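Local coordinates for pirin-like protein YhaK (Escherichia coli, PDB 2VEC) that lacks quercetin 2,3-dioxygenase activity and, as a cytoplasmic bicupin with a reactive cysteine, is probably sensitive to the redox state of the cell, at residues 34-40 with 209-213; 47-52 with 203-207; 57-63 with 252-256; 111-117 with 150-156. All blocks are in the same frame, centred on the assembly; numbering follows the deposited sequence. Where two conformers were deposited one is given.

Overall arrangement
Contacts 1, 2 and 3 each join the pirin half of this monomeric bicupin to its C-terminal cupin half, whereas contact 4 pairs two strands at the edge of one sheet. Contacts 2 and 3 are neighbours, their centres about 10 Å apart: they reach the adjacent strands 203-208 and 247-254, and Arg203 NE lies 2.7 Å from Val256 O, a probable hydrogen bond. Contact 1, centred about 21 Å from contact 2, touches it through Phe213 on Leu206. Contact 4 stands about 20 Å from contact 3, centre to centre, without touching it; its 150-156 segment follows closely on Cys145, the residue found oxidised to S-hydroxycysteine.

Contact 1: residues 34-40 with 209-213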
loop_
_atom_site.group_PDB
_atom_site.type_symbol
_atom_site.label_atom_id
_atom_site.label_comp_id
_atom_site.label_asym_id
_atom_site.label_seq_id
_atom_site.Cartn_x
_atom_site.Cartn_y
_atom_site.Cartn_z
ATOM N N GLY A 34 3.278 10.304 -19.075
ATOM C CA GLY A 34 2.247 9.616 -18.325
ATOM C C GLY A 34 1.896 8.253 -18.868
ATOM O O GLY A 34 1.609 7.314 -18.068
ATOM N N GLN A 35 1.921 8.165 -20.209
ATOM C CA GLN A 35 1.497 6.975 -20.971
ATOM C C GLN A 35 2.322 5.741 -20.662
ATOM O O GLN A 35 1.760 4.702 -20.293
ATOM C CB GLN A 35 1.452 7.233 -22.480
ATOM C CG GLN A 35 0.066 7.667 -23.020
ATOM C CD GLN A 35 -1.104 6.977 -22.282
ATOM O OE1 GLN A 35 -1.265 5.745 -22.390
ATOM N NE2 GLN A 35 -1.927 7.789 -21.536
ATOM N N ALA A 36 3.643 5.861 -20.793
ATOM C CA ALA A 36 4.557 4.775 -20.431
ATOM C C ALA A 36 4.961 4.817 -18.952
ATOM O O ALA A 36 5.112 3.766 -18.327
ATOM C CB ALA A 36 5.776 4.798 -21.306
ATOM N N ASP A 37 5.124 6.028 -18.408
ATOM C CA ASP A 37 5.650 6.229 -17.048
ATOM C C ASP A 37 6.932 5.379 -16.875
ATOM O O ASP A 37 7.067 4.614 -15.913
ATOM C CB ASP A 37 4.553 5.895 -16.008
ATOM C CG ASP A 37 4.928 6.295 -14.587
ATOM O OD1 ASP A 37 5.932 7.007 -14.400
ATOM O OD2 ASP A 37 4.198 5.911 -13.640
ATOM N N TYR A 38 7.874 5.536 -17.817
ATOM C CA TYR A 38 8.934 4.540 -18.020
ATOM C C TYR A 38 9.742 4.147 -16.784
ATOM O O TYR A 38 9.929 2.948 -16.525
ATOM C CB TYR A 38 9.858 4.900 -19.191
ATOM C CG TYR A 38 9.379 4.353 -20.510
ATOM C CD1 TYR A 38 9.032 3.001 -20.647
ATOM C CD2 TYR A 38 9.275 5.181 -21.632
ATOM C CE1 TYR A 38 8.593 2.485 -21.883
ATOM C CE2 TYR A 38 8.841 4.685 -22.864
ATOM C CZ TYR A 38 8.500 3.337 -22.982
ATOM O OH TYR A 38 8.070 2.855 -24.206
ATOM N N GLY A 39 10.212 5.132 -16.029
ATOM C CA GLY A 39 11.062 4.844 -14.884
ATOM C C GLY A 39 10.349 4.700 -13.552
ATOM O O GLY A 39 10.939 4.989 -12.507
ATOM N N TRP A 40 9.096 4.234 -13.564
ATOM C CA TRP A 40 8.337 4.089 -12.304
ATOM C C TRP A 40 9.031 3.175 -11.292
ATOM O O TRP A 40 8.888 3.359 -10.067
ATOM C CB TRP A 40 6.909 3.593 -12.565
ATOM C CG TRP A 40 6.777 2.180 -13.112
ATOM C CD1 TRP A 40 7.066 1.764 -14.376
ATOM C CD2 TRP A 40 6.256 1.033 -12.419
ATOM N NE1 TRP A 40 6.796 0.418 -14.506
ATOM C CE2 TRP A 40 6.298 -0.053 -13.321
ATOM C CE3 TRP A 40 5.796 0.812 -11.111
ATOM C CZ2 TRP A 40 5.881 -1.343 -12.967
ATOM C CZ3 TRP A 40 5.374 -0.479 -10.757
ATOM C CH2 TRP A 40 5.411 -1.534 -11.698
ATOM N N ILE A 209 0.569 3.951 -8.358
ATOM C CA ILE A 209 1.818 3.183 -8.347
ATOM C C ILE A 209 2.536 3.449 -9.673
ATOM O O ILE A 209 3.741 3.799 -9.702
ATOM C CB ILE A 209 1.573 1.678 -8.140
ATOM C CG1 ILE A 209 0.984 1.408 -6.724
ATOM C CG2 ILE A 209 2.899 0.878 -8.307
ATOM C CD1 ILE A 209 0.397 -0.065 -6.618
ATOM N N HIS A 210 1.782 3.266 -10.761
ATOM C CA HIS A 210 2.224 3.787 -12.043
ATOM C C HIS A 210 1.050 4.120 -12.932
ATOM O O HIS A 210 -0.036 3.567 -12.848
ATOM C CB HIS A 210 3.265 2.916 -12.739
ATOM C CG HIS A 210 2.718 1.662 -13.342
ATOM N ND1 HIS A 210 2.079 1.639 -14.563
ATOM C CD2 HIS A 210 2.746 0.385 -12.907
ATOM C CE1 HIS A 210 1.730 0.398 -14.852
ATOM N NE2 HIS A 210 2.134 -0.383 -13.870
ATOM N N GLY A 211 1.253 5.205 -13.668
ATOM C CA GLY A 211 0.204 5.783 -14.523
ATOM C C GLY A 211 -0.668 6.837 -13.857
ATOM O O GLY A 211 -0.547 7.142 -12.665
ATOM N N LYS A 212 -1.541 7.426 -14.660
ATOM C CA LYS A 212 -2.355 8.547 -14.214
ATOM C C LYS A 212 -3.825 8.135 -14.280
ATOM O O LYS A 212 -4.193 7.241 -15.046
ATOM C CB LYS A 212 -2.076 9.773 -15.076
ATOM C CG LYS A 212 -2.211 9.538 -16.534
ATOM C CD LYS A 212 -1.806 10.798 -17.345
ATOM C CE LYS A 212 -1.492 10.429 -18.786
ATOM N NZ LYS A 212 -1.598 11.660 -19.656
ATOM N N PHE A 213 -4.658 8.762 -13.452
ATOM C CA PHE A 213 -6.055 8.367 -13.356
ATOM C C PHE A 213 -6.838 9.463 -12.682
ATOM O O PHE A 213 -6.254 10.387 -12.115
ATOM C CB PHE A 213 -6.226 7.023 -12.621
ATOM C CG PHE A 213 -5.874 7.016 -11.142
ATOM C CD1 PHE A 213 -4.546 7.134 -10.704
ATOM C CD2 PHE A 213 -6.867 6.795 -10.177
ATOM C CE1 PHE A 213 -4.214 7.057 -9.299
ATOM C CE2 PHE A 213 -6.551 6.732 -8.790
ATOM C CZ PHE A 213 -5.212 6.846 -8.353
#
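The one hydrogen bond between residues 34-40 and 209-213 runs from Gly211 N to Asp37 OD2, 3.0 Å long and with an angle of 161° at the hydrogen. It meets the carboxylate on its anti side, and Asp37 places the oxygen there with CG anti to the backbone N (chi1 -170°). The same OD2 forms a salt bridge with Arg31, so a buried acid is gripped by both a backbone amide and a charge. The backbone angles of Gly211 are ones that by themselves call for glycine.

Aromatic and apolar contacts lie beside this bond. His210 CD2 comes over one face of the Trp40 indole, 3.5 Å from CH2, the two rings forming an oblique pair inclined at 45°. Ile209 CG2 reaches Trp40 CZ3 at 3.7 Å. Farther along, the extended Lys212 chain brings CE to 3.9 Å from Gly34 CA and 3.8 Å from Gln35 NE2; that amide is bonded to Asp244 O.

Trp40 N bonds to Asp37 O in a type I turn, while Ile209 and His210 both face Arg248 in a classic beta bulge. Turn and bulge thus meet where the N-terminal loop of a bicupin lies on the second cupin domain.

Contact 2: residues 47-52 with 203-207; sequences FSFGHY and RAYLQ
Residues 47-52 and 203-207 run nearly antiparallel, 174° apart end to end, yet their CA atoms stay 10 Å or more from each other and side chains alone bridge the gap. At one end the guanidinium of Arg203 lies flat on the Tyr52 ring, the planes 2° apart, with CZ 3.5 Å from the ring centroid and almost on its normal: a stacked cation-pi pair. A bend at chi3 turns the guanidinium across the tyrosine. Water 1 ties the two together at the rim, 2.6 Å from Tyr52 OH and accepting from Arg203 NH1 at 2.8 Å. The group's NH2 also forms a salt bridge with the C-terminal carboxylate of Val256, an opposite charge that would favour this orientation.

In this bicupin the contact brings the end of strand 45-48 and the loop after it, from the pirin half, against strand 203-208 of the C-terminal cupin.

Tyr205 meets both phenylalanines: its CE1 approaches Phe49 CE2 at 3.8 Å, the rings tilted at 58°, while its OH stands over the centre of the Phe47 face. That hydroxyl donates to Gln207 OE1 at 2.7 Å, nearly in line with the C=O bond, and the amide oxygen lies 3.5 Å from Phe47 CE2. The amide's NE2 is bonded in turn to Gly228 O.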
loop_
_atom_site.group_PDB
_atom_site.type_symbol
_atom_site.label_atom_id
_atom_site.label_comp_id
_atom_site.label_asym_id
_atom_site.label_seq_id
_atom_site.Cartn_x
_atom_site.Cartn_y
_atom_site.Cartn_z
ATOM N N PHE A 47 5.838 9.562 1.714
ATOM C CA PHE A 47 4.785 10.428 2.236
ATOM C C PHE A 47 4.710 10.087 3.731
ATOM O O PHE A 47 4.663 8.909 4.055
ATOM C CB PHE A 47 3.376 10.096 1.699
ATOM C CG PHE A 47 3.144 10.374 0.228
ATOM C CD1 PHE A 47 2.581 11.585 -0.175
ATOM C CD2 PHE A 47 3.319 9.400 -0.709
ATOM C CE1 PHE A 47 2.304 11.832 -1.526
ATOM C CE2 PHE A 47 3.059 9.630 -2.074
ATOM C CZ PHE A 47 2.573 10.837 -2.484
ATOM N N SER A 48 4.678 11.092 4.595
ATOM C CA SER A 48 4.445 10.894 6.036
ATOM C C SER A 48 3.217 11.688 6.418
ATOM O O SER A 48 3.202 12.911 6.205
ATOM C CB SER A 48 5.656 11.363 6.839
ATOM O OG SER A 48 6.830 10.641 6.425
ATOM N N PHE A 49 2.190 11.005 6.939
ATOM C CA PHE A 49 0.920 11.644 7.298
ATOM C C PHE A 49 0.587 11.526 8.772
ATOM O O PHE A 49 1.001 10.579 9.456
ATOM C CB PHE A 49 -0.276 11.051 6.510
ATOM C CG PHE A 49 -0.110 11.092 5.015
ATOM C CD1 PHE A 49 0.069 12.304 4.356
ATOM C CD2 PHE A 49 -0.133 9.910 4.270
ATOM C CE1 PHE A 49 0.242 12.380 2.971
ATOM C CE2 PHE A 49 -0.016 9.970 2.880
ATOM C CZ PHE A 49 0.186 11.199 2.232
ATOM N N GLY A 50 -0.203 12.494 9.218
ATOM C CA GLY A 50 -0.676 12.580 10.582
ATOM C C GLY A 50 -1.759 11.584 10.960
ATOM O O GLY A 50 -2.265 10.866 10.108
ATOM N N HIS A 51 -2.090 11.581 12.249
ATOM C CA HIS A 51 -3.101 10.704 12.837
ATOM C C HIS A 51 -4.399 11.466 13.028
ATOM O O HIS A 51 -4.465 12.435 13.824
ATOM C CB HIS A 51 -2.553 10.165 14.184
ATOM C CG HIS A 51 -3.498 9.265 14.924
ATOM N ND1 HIS A 51 -3.517 7.898 14.745
ATOM C CD2 HIS A 51 -4.441 9.540 15.860
ATOM C CE1 HIS A 51 -4.410 7.362 15.573
ATOM N NE2 HIS A 51 -5.018 8.344 16.223
ATOM N N TYR A 52 -5.471 10.969 12.400
ATOM C CA TYR A 52 -6.780 11.657 12.506
ATOM C C TYR A 52 -7.595 11.286 13.764
ATOM O O TYR A 52 -7.478 10.189 14.275
ATOM C CB TYR A 52 -7.602 11.421 11.240
ATOM C CG TYR A 52 -7.038 12.139 10.039
ATOM C CD1 TYR A 52 -7.187 13.545 9.912
ATOM C CD2 TYR A 52 -6.345 11.448 9.066
ATOM C CE1 TYR A 52 -6.674 14.220 8.823
ATOM C CE2 TYR A 52 -5.809 12.129 7.951
ATOM C CZ TYR A 52 -5.984 13.494 7.837
ATOM O OH TYR A 52 -5.464 14.111 6.727
ATOM N N ARG A 203 -13.092 8.124 4.934
ATOM C CA ARG A 203 -11.866 8.694 4.345
ATOM C C ARG A 203 -11.309 7.662 3.360
ATOM O O ARG A 203 -11.309 6.465 3.639
ATOM C CB ARG A 203 -10.853 8.996 5.460
ATOM C CG ARG A 203 -9.637 9.865 5.000
ATOM C CD ARG A 203 -8.585 10.118 6.143
ATOM N NE ARG A 203 -9.249 10.804 7.260
ATOM C CZ ARG A 203 -9.521 12.093 7.377
ATOM N NH1 ARG A 203 -9.138 12.975 6.460
ATOM N NH2 ARG A 203 -10.168 12.512 8.464
ATOM N N ALA A 204 -10.831 8.119 2.209
ATOM C CA ALA A 204 -10.128 7.214 1.293
ATOM C C ALA A 204 -8.824 7.860 0.902
ATOM O O ALA A 204 -8.719 9.124 0.853
ATOM C CB ALA A 204 -10.941 6.998 0.076
ATOM N N TYR A 205 -7.841 7.030 0.601
ATOM C CA TYR A 205 -6.619 7.554 0.037
ATOM C C TYR A 205 -6.408 6.818 -1.280
ATOM O O TYR A 205 -6.487 5.562 -1.347
ATOM C CB TYR A 205 -5.443 7.283 0.981
ATOM C CG TYR A 205 -4.119 7.780 0.439
ATOM C CD1 TYR A 205 -3.777 9.105 0.585
ATOM C CD2 TYR A 205 -3.213 6.908 -0.169
ATOM C CE1 TYR A 205 -2.554 9.609 0.070
ATOM C CE2 TYR A 205 -1.970 7.384 -0.632
ATOM C CZ TYR A 205 -1.681 8.742 -0.526
ATOM O OH TYR A 205 -0.504 9.249 -1.009
ATOM N N LEU A 206 -6.080 7.585 -2.331
ATOM C CA LEU A 206 -5.747 7.025 -3.647
ATOM C C LEU A 206 -4.255 7.187 -3.895
ATOM O O LEU A 206 -3.724 8.266 -3.637
ATOM C CB LEU A 206 -6.474 7.819 -4.742
ATOM C CG LEU A 206 -7.970 8.056 -4.493
ATOM C CD1 LEU A 206 -8.556 8.722 -5.733
ATOM C CD2 LEU A 206 -8.695 6.733 -4.247
ATOM N N GLN A 207 -3.598 6.170 -4.484
ATOM C CA GLN A 207 -2.171 6.253 -4.782
ATOM C C GLN A 207 -1.909 5.742 -6.182
ATOM O O GLN A 207 -2.334 4.642 -6.526
ATOM C CB GLN A 207 -1.323 5.468 -3.744
ATOM C CG GLN A 207 0.196 5.504 -4.057
ATOM C CD GLN A 207 0.740 6.935 -3.965
ATOM O OE1 GLN A 207 0.370 7.668 -3.045
ATOM N NE2 GLN A 207 1.592 7.330 -4.894
HETATM O O HOH W 1 -7.010 13.533 4.666
#

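Contact 3: residues 57-63 with 252-256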
loop_
_atom_site.group_PDB
_atom_site.type_symbol
_atom_site.label_atom_id
_atom_site.label_comp_id
_atom_site.label_asym_id
_atom_site.label_seq_id
_atom_site.Cartn_x
_atom_site.Cartn_y
_atom_site.Cartn_z
ATOM N N LEU A 57 -15.772 8.733 16.247
ATOM C CA LEU A 57 -15.083 7.563 15.754
ATOM C C LEU A 57 -13.779 7.452 16.530
ATOM O O LEU A 57 -12.747 8.053 16.166
ATOM C CB LEU A 57 -14.786 7.709 14.246
ATOM C CG LEU A 57 -15.939 7.709 13.227
ATOM C CD1 LEU A 57 -15.363 7.969 11.796
ATOM C CD2 LEU A 57 -16.734 6.372 13.284
ATOM N N LEU A 58 -13.847 6.703 17.615
ATOM C CA LEU A 58 -12.806 6.707 18.630
ATOM C C LEU A 58 -11.793 5.575 18.505
ATOM O O LEU A 58 -12.145 4.390 18.464
ATOM C CB LEU A 58 -13.455 6.644 20.030
ATOM C CG LEU A 58 -14.299 7.912 20.193
ATOM C CD1 LEU A 58 -15.407 7.733 21.113
ATOM C CD2 LEU A 58 -13.446 9.156 20.545
ATOM N N GLY A 59 -10.530 5.969 18.475
ATOM C CA GLY A 59 -9.409 5.038 18.589
ATOM C C GLY A 59 -8.983 4.358 17.298
ATOM O O GLY A 59 -8.192 3.411 17.303
ATOM N N TYR A 60 -9.510 4.814 16.186
ATOM C CA TYR A 60 -9.202 4.196 14.913
ATOM C C TYR A 60 -7.860 4.647 14.320
ATOM O O TYR A 60 -7.379 5.758 14.612
ATOM C CB TYR A 60 -10.334 4.514 13.927
ATOM C CG TYR A 60 -11.622 3.807 14.309
ATOM C CD1 TYR A 60 -11.908 2.514 13.843
ATOM C CD2 TYR A 60 -12.543 4.423 15.145
ATOM C CE1 TYR A 60 -13.115 1.866 14.214
ATOM C CE2 TYR A 60 -13.722 3.791 15.508
ATOM C CZ TYR A 60 -13.998 2.516 15.043
ATOM O OH TYR A 60 -15.158 1.892 15.421
ATOM N N ALA A 61 -7.336 3.810 13.422
ATOM C CA ALA A 61 -6.020 4.000 12.772
ATOM C C ALA A 61 -6.025 4.936 11.585
ATOM O O ALA A 61 -7.067 5.079 10.861
ATOM C CB ALA A 61 -5.468 2.627 12.297
ATOM N N SER A 62 -4.850 5.532 11.347
ATOM C CA SER A 62 -4.557 6.324 10.150
ATOM C C SER A 62 -3.432 5.690 9.323
ATOM O O SER A 62 -2.631 4.903 9.856
ATOM C CB SER A 62 -4.174 7.769 10.523
ATOM O OG SER A 62 -5.313 8.460 11.077
ATOM N N LEU A 63 -3.424 5.994 8.033
ATOM C CA LEU A 63 -2.268 5.778 7.143
ATOM C C LEU A 63 -1.150 6.735 7.554
ATOM O O LEU A 63 -1.343 7.951 7.460
ATOM C CB LEU A 63 -2.684 6.053 5.714
ATOM C CG LEU A 63 -1.571 5.952 4.674
ATOM C CD1 LEU A 63 -1.061 4.496 4.560
ATOM C CD2 LEU A 63 -2.024 6.503 3.316
ATOM N N ILE A 252 -7.248 3.029 -0.575
ATOM C CA ILE A 252 -7.285 2.622 0.841
ATOM C C ILE A 252 -8.509 3.217 1.492
ATOM O O ILE A 252 -8.705 4.433 1.446
ATOM C CB ILE A 252 -6.044 3.093 1.617
ATOM C CG1 ILE A 252 -4.801 3.043 0.717
ATOM C CG2 ILE A 252 -5.932 2.289 2.943
ATOM C CD1 ILE A 252 -3.413 3.428 1.403
ATOM N N ASP A 253 -9.331 2.364 2.107
ATOM C CA ASP A 253 -10.588 2.785 2.716
ATOM C C ASP A 253 -10.288 2.869 4.212
ATOM O O ASP A 253 -9.944 1.858 4.846
ATOM C CB ASP A 253 -11.595 1.663 2.359
ATOM C CG ASP A 253 -12.911 1.739 3.081
ATOM O OD1 ASP A 253 -13.084 2.471 4.088
ATOM O OD2 ASP A 253 -13.834 0.970 2.639
ATOM N N LEU A 254 -10.342 4.090 4.763
ATOM C CA LEU A 254 -9.816 4.399 6.073
ATOM C C LEU A 254 -10.931 4.784 7.040
ATOM O O LEU A 254 -11.930 5.410 6.637
ATOM C CB LEU A 254 -8.806 5.593 5.951
ATOM C CG LEU A 254 -7.526 5.180 5.175
ATOM C CD1 LEU A 254 -6.956 6.445 4.476
ATOM C CD2 LEU A 254 -6.495 4.517 6.083
ATOM N N PRO A 255 -10.805 4.368 8.311
ATOM C CA PRO A 255 -11.902 4.398 9.295
ATOM C C PRO A 255 -12.192 5.742 9.968
ATOM O O PRO A 255 -13.237 5.895 10.654
ATOM C CB PRO A 255 -11.445 3.369 10.347
ATOM C CG PRO A 255 -9.947 3.425 10.281
ATOM C CD PRO A 255 -9.586 3.704 8.839
ATOM N N VAL A 256 -11.295 6.723 9.797
ATOM C CA VAL A 256 -11.470 8.017 10.522
ATOM C C VAL A 256 -10.795 9.143 9.758
ATOM O O VAL A 256 -9.791 8.901 9.079
ATOM C CB VAL A 256 -10.906 7.957 11.968
ATOM C CG1 VAL A 256 -9.405 7.624 11.961
ATOM C CG2 VAL A 256 -11.252 9.276 12.788
ATOM O OXT VAL A 256 -11.227 10.312 9.816
HETATM O O HOH W 2 -7.671 7.232 8.981
#
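Pro255 and Val256, the C-terminal residues of the chain, fit against the loop that leads into strand 63-71, so that the last strand of the second cupin domain and its tail dock on the pirin half of the bicupin. The proline ring is one bump and the valine the other. The ring sits in a hollow between the Tyr60 side chain and the Ala61 carbonyl, its CB 3.6 Å from Tyr60 CD1 and its CG 3.4 Å from Ala61 O.

Val256 enters alongside with its two methyls divided between neighbours. CG1, set between the backbone N and the carbonyl carbon (chi1 59°), packs 3.8 Å from Tyr60 CB; CG2 faces Leu57, whose CB is 4.1 Å away. Leu57 returns the contact by bringing CD1 up to Pro255 O at 3.2 Å, a close approach.

Farther in, Leu63 points at the strand. Its CD2 meets Ile252 CD1 at 3.9 Å, the two side chains crossing at about a right angle, and Leu254 CD2 comes near its CB and backbone N. Tyr205 of the neighbouring strand touches all three of these residues.

No direct hydrogen bond joins the segments. Instead water 2 bridges the Ala61 carbonyl and the C-terminal carboxylate, donating to Ala61 O and, at 2.7 Å, to Val256 O.

Contact 4: residues 111-117 with 150-156; sequences GEALLLS and NPLIQKL
Leu115 and Gln154 form a hydrogen-bonded pair at the middle of an antiparallel two-strand pairing, in which strand 153-157 closes the edge of a six-stranded cupin sheet. Leu115 N donates to Gln154 O at 2.9 Å, and the return bond, Gln154 N to Leu115 O, is longer at 3.2 Å. Ala113 and Leu156 repeat this reciprocal pair of hydrogen bonds, while Ser117 N reaches Leu152 O at 3.0 Å.

Around the backbone, the side chains of each pair share a face. Leu115 CD2 and Gln154 NE2 lie side by side, 3.4 Å apart. On the other face Ile153 is flanked by Leu114 and Leu116, its CG1 coming 3.8 Å from Leu116 CD2. Lys155, bent at chi3 (-65°), folds its amine toward Glu112 for a salt bridge on the syn side of OE2.

Outer partners fix these polar ends. Ser109 N holds Glu112 OE1, and Lys155 NZ also donates to Gln107 O. From strand 176-177, Gln177 N donates to Gln154 OE1, and Gln177 O accepts from Asn150 ND2.

Beside the end of the pairing, water 3 donates to Leu115 O and Pro151 O and accepts from Gln154 NE2 and Ser117 OG. The same serine OG accepts a nearly straight bond from Asn150 ND2 at 2.9 Å, lying close to the amide plane.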
loop_
_atom_site.group_PDB
_atom_site.type_symbol
_atom_site.label_atom_id
_atom_site.label_comp_id
_atom_site.label_asym_id
_atom_site.label_seq_id
_atom_site.Cartn_x
_atom_site.Cartn_y
_atom_site.Cartn_z
ATOM N N GLY A 111 5.129 -9.099 -7.176
ATOM C CA GLY A 111 3.804 -9.659 -7.323
ATOM C C GLY A 111 3.158 -10.117 -6.020
ATOM O O GLY A 111 2.012 -10.583 -6.036
ATOM N N GLU A 112 3.898 -10.008 -4.908
ATOM C CA GLU A 112 3.404 -10.375 -3.599
ATOM C C GLU A 112 3.265 -9.155 -2.719
ATOM O O GLU A 112 4.038 -8.200 -2.863
ATOM C CB GLU A 112 4.354 -11.339 -2.902
ATOM C CG GLU A 112 4.421 -12.742 -3.558
ATOM C CD GLU A 112 5.376 -13.658 -2.796
ATOM O OE1 GLU A 112 6.619 -13.537 -2.992
ATOM O OE2 GLU A 112 4.897 -14.461 -1.983
ATOM N N ALA A 113 2.293 -9.227 -1.812
ATOM C CA ALA A 113 2.129 -8.261 -0.736
ATOM C C ALA A 113 2.376 -8.977 0.604
ATOM O O ALA A 113 1.982 -10.148 0.800
ATOM C CB ALA A 113 0.700 -7.638 -0.788
ATOM N N LEU A 114 3.033 -8.280 1.515
ATOM C CA LEU A 114 3.453 -8.854 2.789
ATOM C C LEU A 114 2.940 -7.937 3.896
ATOM O O LEU A 114 3.175 -6.725 3.819
ATOM C CB LEU A 114 4.989 -8.889 2.808
ATOM C CG LEU A 114 5.773 -9.050 4.124
ATOM C CD1 LEU A 114 5.533 -10.441 4.750
ATOM C CD2 LEU A 114 7.237 -8.902 3.848
ATOM N N LEU A 115 2.318 -8.501 4.926
ATOM C CA LEU A 115 1.967 -7.729 6.108
ATOM C C LEU A 115 2.785 -8.193 7.327
ATOM O O LEU A 115 2.794 -9.370 7.681
ATOM C CB LEU A 115 0.458 -7.825 6.406
ATOM C CG LEU A 115 0.001 -7.058 7.653
ATOM C CD1 LEU A 115 0.002 -5.531 7.419
ATOM C CD2 LEU A 115 -1.387 -7.492 8.130
ATOM N N LEU A 116 3.492 -7.265 7.961
ATOM C CA LEU A 116 4.171 -7.557 9.235
ATOM C C LEU A 116 3.414 -6.852 10.331
ATOM O O LEU A 116 3.324 -5.623 10.314
ATOM C CB LEU A 116 5.626 -7.052 9.169
ATOM C CG LEU A 116 6.450 -7.616 8.009
ATOM C CD1 LEU A 116 7.799 -6.897 7.924
ATOM C CD2 LEU A 116 6.656 -9.120 8.249
ATOM N N SER A 117 2.866 -7.626 11.267
ATOM C CA SER A 117 2.102 -7.071 12.403
ATOM C C SER A 117 3.139 -6.984 13.480
ATOM O O SER A 117 3.512 -8.008 14.059
ATOM C CB SER A 117 0.947 -7.989 12.786
ATOM O OG SER A 117 -0.005 -7.951 11.723
ATOM N N ASN A 150 -3.116 -10.614 15.884
ATOM C CA ASN A 150 -2.997 -10.692 14.437
ATOM C C ASN A 150 -1.793 -11.571 14.107
ATOM O O ASN A 150 -0.810 -11.546 14.840
ATOM C CB ASN A 150 -2.810 -9.307 13.818
ATOM C CG ASN A 150 -3.508 -9.187 12.470
ATOM O OD1 ASN A 150 -4.665 -9.627 12.327
ATOM N ND2 ASN A 150 -2.844 -8.566 11.501
ATOM N N PRO A 151 -1.847 -12.326 12.991
ATOM C CA PRO A 151 -0.672 -13.165 12.693
ATOM C C PRO A 151 0.563 -12.274 12.492
ATOM O O PRO A 151 0.432 -11.173 11.974
ATOM C CB PRO A 151 -1.047 -13.833 11.355
ATOM C CG PRO A 151 -2.492 -13.761 11.264
ATOM C CD PRO A 151 -2.869 -12.435 11.935
ATOM N N LEU A 152 1.738 -12.727 12.929
ATOM C CA LEU A 152 2.979 -11.943 12.767
ATOM C C LEU A 152 3.267 -11.630 11.300
ATOM O O LEU A 152 3.663 -10.515 10.969
ATOM C CB LEU A 152 4.188 -12.711 13.355
ATOM C CG LEU A 152 4.252 -12.803 14.882
ATOM C CD1 LEU A 152 5.567 -13.437 15.289
ATOM C CD2 LEU A 152 4.095 -11.443 15.520
ATOM N N ILE A 153 3.086 -12.623 10.423
ATOM C CA ILE A 153 3.460 -12.496 9.016
ATOM C C ILE A 153 2.374 -13.131 8.154
ATOM O O ILE A 153 1.954 -14.281 8.412
ATOM C CB ILE A 153 4.795 -13.256 8.760
ATOM C CG1 ILE A 153 5.967 -12.597 9.502
ATOM C CG2 ILE A 153 5.099 -13.410 7.218
ATOM C CD1 ILE A 153 7.237 -13.463 9.554
ATOM N N GLN A 154 1.901 -12.388 7.161
ATOM C CA GLN A 154 1.007 -12.929 6.139
ATOM C C GLN A 154 1.511 -12.464 4.787
ATOM O O GLN A 154 2.062 -11.339 4.664
ATOM C CB GLN A 154 -0.393 -12.387 6.322
ATOM C CG GLN A 154 -1.007 -12.717 7.682
ATOM C CD GLN A 154 -2.255 -11.899 7.903
ATOM O OE1 GLN A 154 -3.328 -12.236 7.398
ATOM N NE2 GLN A 154 -2.120 -10.804 8.629
ATOM N N LYS A 155 1.287 -13.284 3.767
ATOM C CA LYS A 155 1.576 -12.863 2.398
ATOM C C LYS A 155 0.374 -13.133 1.511
ATOM O O LYS A 155 -0.395 -14.044 1.797
ATOM C CB LYS A 155 2.741 -13.688 1.855
ATOM C CG LYS A 155 4.107 -13.279 2.349
ATOM C CD LYS A 155 5.194 -13.753 1.352
ATOM C CE LYS A 155 5.314 -15.268 1.222
ATOM N NZ LYS A 155 6.416 -15.549 0.196
ATOM N N LEU A 156 0.267 -12.389 0.407
ATOM C CA LEU A 156 -0.804 -12.538 -0.574
ATOM C C LEU A 156 -0.231 -12.391 -1.980
ATOM O O LEU A 156 0.574 -11.491 -2.266
ATOM C CB LEU A 156 -1.917 -11.474 -0.345
ATOM C CG LEU A 156 -3.055 -11.324 -1.393
ATOM C CD1 LEU A 156 -4.354 -10.963 -0.715
ATOM C CD2 LEU A 156 -2.710 -10.234 -2.448
HETATM O O HOH W 3 0.584 -9.988 9.521
HETATM O O HOH W 4 5.952 -9.320 12.136
#